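Local coordinates for protein lysyl oxidase (Pichia pastoris, PDB 1RKY) that probably oxidises primary amines, lysyl side chains among them, using copper and a topaquinone cofactor in each subunit, at residues M512-V517 against V526-Q531. Residues are numbered along the deposited sequence; the frame is centred on the assembly and turned at random. Where two conformers were deposited one is given.
Sequences MKDVDV and VYNTKQ
Lys513, Val515 and Val517 face Gln531, Thr529 and Tyr527 in three antiparallel hydrogen-bonded pairs, each closed by two backbone hydrogen bonds, the shortest from Thr529 N to Val515 O (2.8 Å). Between them lie the non-hydrogen-bonded pairs Asp514–Lys530 and Asp516–Asn528, where CA-H···O contacts such as Asp514 CA to Thr529 O (3.1 Å) add to the ladder.

On the face of those two pairs, Asn528 bridges two carboxylates. With its CG opposite its own backbone N (chi1 179°), the side chain reaches back over the first strand. ND2 gives a nearly straight bond (171°) to the anti lone pair of Asp514 OD1, in its own amide plane, and a more bent one to Asp516 OD1, both 3.0 Å long. An amide suits this place: its NH2 serves both acids, while OD1 accepts from backbone N of Asn587 and Lys586 of the second subunit.

On the other face beta-branched Val515, Val517 and Thr529, suited to extended strands, pack with Gln531. Its chain crosses Val515 CG2 (3.5 Å from CG), and NE2, bonded more strongly to Tyr475 of the second subunit, reaches Val517 CG1. Val517 CG2 meets Thr529 CG2 (3.7 Å).

This beta hairpin, 504-518 with 526-537, forms an arm reaching the partner subunit, a feature of copper amine oxidase dimers.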
loop_
_atom_site.group_PDB
_atom_site.type_symbol
_atom_site.label_atom_id
_atom_site.label_comp_id
_atom_site.label_asym_id
_atom_site.label_seq_id
_atom_site.Cartn_x
_atom_site.Cartn_y
_atom_site.Cartn_z
ATOM N N MET A 512 -8.047 -16.754 -11.499
ATOM C CA MET A 512 -6.750 -17.237 -11.955
ATOM C C MET A 512 -6.474 -18.566 -11.319
ATOM O O MET A 512 -6.634 -18.701 -10.116
ATOM C CB MET A 512 -5.643 -16.246 -11.547
ATOM C CG MET A 512 -5.875 -14.854 -12.080
ATOM S SD MET A 512 -4.742 -13.709 -11.273
ATOM C CE MET A 512 -5.132 -12.248 -12.117
ATOM N N LYS A 513 -6.055 -19.554 -12.108
ATOM C CA LYS A 513 -5.775 -20.882 -11.568
ATOM C C LYS A 513 -4.640 -21.571 -12.292
ATOM O O LYS A 513 -4.424 -21.320 -13.469
ATOM C CB LYS A 513 -7.007 -21.791 -11.660
ATOM C CG LYS A 513 -7.613 -21.916 -13.036
ATOM C CD LYS A 513 -8.726 -22.978 -13.067
ATOM C CE LYS A 513 -9.296 -23.207 -14.484
ATOM N NZ LYS A 513 -9.836 -24.598 -14.681
ATOM N N ASP A 514 -3.950 -22.472 -11.605
ATOM C CA ASP A 514 -3.035 -23.367 -12.321
ATOM C C ASP A 514 -3.838 -24.575 -12.864
ATOM O O ASP A 514 -4.764 -25.075 -12.218
ATOM C CB ASP A 514 -1.829 -23.802 -11.492
ATOM C CG ASP A 514 -2.149 -24.874 -10.504
ATOM O OD1 ASP A 514 -1.906 -26.066 -10.820
ATOM O OD2 ASP A 514 -2.627 -24.611 -9.387
ATOM N N VAL A 515 -3.445 -25.021 -14.045
ATOM C CA VAL A 515 -4.184 -26.059 -14.785
ATOM C C VAL A 515 -3.182 -26.900 -15.545
ATOM O O VAL A 515 -2.184 -26.388 -16.014
ATOM C CB VAL A 515 -5.202 -25.461 -15.762
ATOM C CG1 VAL A 515 -6.362 -24.805 -15.006
ATOM C CG2 VAL A 515 -4.550 -24.479 -16.701
ATOM N N ASP A 516 -3.485 -28.186 -15.699
ATOM C CA ASP A 516 -2.678 -29.060 -16.554
ATOM C C ASP A 516 -3.330 -29.139 -17.919
ATOM O O ASP A 516 -4.533 -29.379 -18.028
ATOM C CB ASP A 516 -2.611 -30.470 -15.942
ATOM C CG ASP A 516 -1.770 -30.555 -14.692
ATOM O OD1 ASP A 516 -0.980 -29.631 -14.384
ATOM O OD2 ASP A 516 -1.832 -31.561 -13.946
ATOM N N VAL A 517 -2.542 -28.913 -18.962
ATOM C CA VAL A 517 -3.035 -28.839 -20.331
ATOM C C VAL A 517 -2.092 -29.615 -21.239
ATOM O O VAL A 517 -0.951 -29.922 -20.874
ATOM C CB VAL A 517 -3.134 -27.363 -20.843
ATOM C CG1 VAL A 517 -3.997 -26.501 -19.906
ATOM C CG2 VAL A 517 -1.775 -26.739 -20.987
ATOM N N VAL A 526 2.219 -33.058 -21.103
ATOM C CA VAL A 526 1.398 -32.306 -20.147
ATOM C C VAL A 526 2.238 -31.155 -19.581
ATOM O O VAL A 526 3.379 -31.352 -19.178
ATOM C CB VAL A 526 0.891 -33.159 -19.025
ATOM C CG1 VAL A 526 0.011 -32.334 -18.078
ATOM C CG2 VAL A 526 0.085 -34.325 -19.584
ATOM N N TYR A 527 1.647 -29.964 -19.598
ATOM C CA TYR A 527 2.233 -28.757 -19.023
ATOM C C TYR A 527 1.348 -28.339 -17.852
ATOM O O TYR A 527 0.136 -28.385 -17.945
ATOM C CB TYR A 527 2.215 -27.627 -20.033
ATOM C CG TYR A 527 3.320 -27.688 -21.042
ATOM C CD1 TYR A 527 3.247 -28.540 -22.137
ATOM C CD2 TYR A 527 4.421 -26.860 -20.933
ATOM C CE1 TYR A 527 4.271 -28.579 -23.080
ATOM C CE2 TYR A 527 5.462 -26.893 -21.882
ATOM C CZ TYR A 527 5.373 -27.765 -22.950
ATOM O OH TYR A 527 6.396 -27.803 -23.879
ATOM N N ASN A 528 1.955 -27.939 -16.750
ATOM C CA ASN A 528 1.225 -27.252 -15.689
ATOM C C ASN A 528 1.411 -25.765 -15.974
ATOM O O ASN A 528 2.522 -25.268 -15.952
ATOM C CB ASN A 528 1.800 -27.634 -14.315
ATOM C CG ASN A 528 1.111 -26.944 -13.154
ATOM O OD1 ASN A 528 1.782 -26.351 -12.296
ATOM N ND2 ASN A 528 -0.203 -27.070 -13.069
ATOM N N THR A 529 0.317 -25.096 -16.298
ATOM C CA THR A 529 0.353 -23.704 -16.645
ATOM C C THR A 529 -0.726 -22.959 -15.862
ATOM O O THR A 529 -1.171 -23.432 -14.847
ATOM C CB THR A 529 0.233 -23.548 -18.150
ATOM O OG1 THR A 529 0.439 -22.176 -18.508
ATOM C CG2 THR A 529 -1.150 -23.922 -18.678
ATOM N N LYS A 530 -1.035 -21.747 -16.284
ATOM C CA LYS A 530 -2.076 -20.972 -15.608
ATOM C C LYS A 530 -3.012 -20.346 -16.611
ATOM O O LYS A 530 -2.591 -20.000 -17.697
ATOM C CB LYS A 530 -1.433 -19.904 -14.700
ATOM C CG LYS A 530 -0.500 -18.957 -15.385
ATOM C CD LYS A 530 0.107 -17.958 -14.353
ATOM C CE LYS A 530 1.256 -17.204 -14.940
ATOM N NZ LYS A 530 2.470 -18.073 -15.038
ATOM N N GLN A 531 -4.265 -20.196 -16.205
ATOM C CA GLN A 531 -5.304 -19.636 -17.016
ATOM C C GLN A 531 -6.156 -18.667 -16.249
ATOM O O GLN A 531 -6.191 -18.677 -15.029
ATOM C CB GLN A 531 -6.205 -20.761 -17.529
ATOM C CG GLN A 531 -5.517 -21.675 -18.505
ATOM C CD GLN A 531 -6.470 -22.753 -19.033
ATOM O OE1 GLN A 531 -7.605 -22.840 -18.594
ATOM N NE2 GLN A 531 -5.993 -23.577 -19.939
#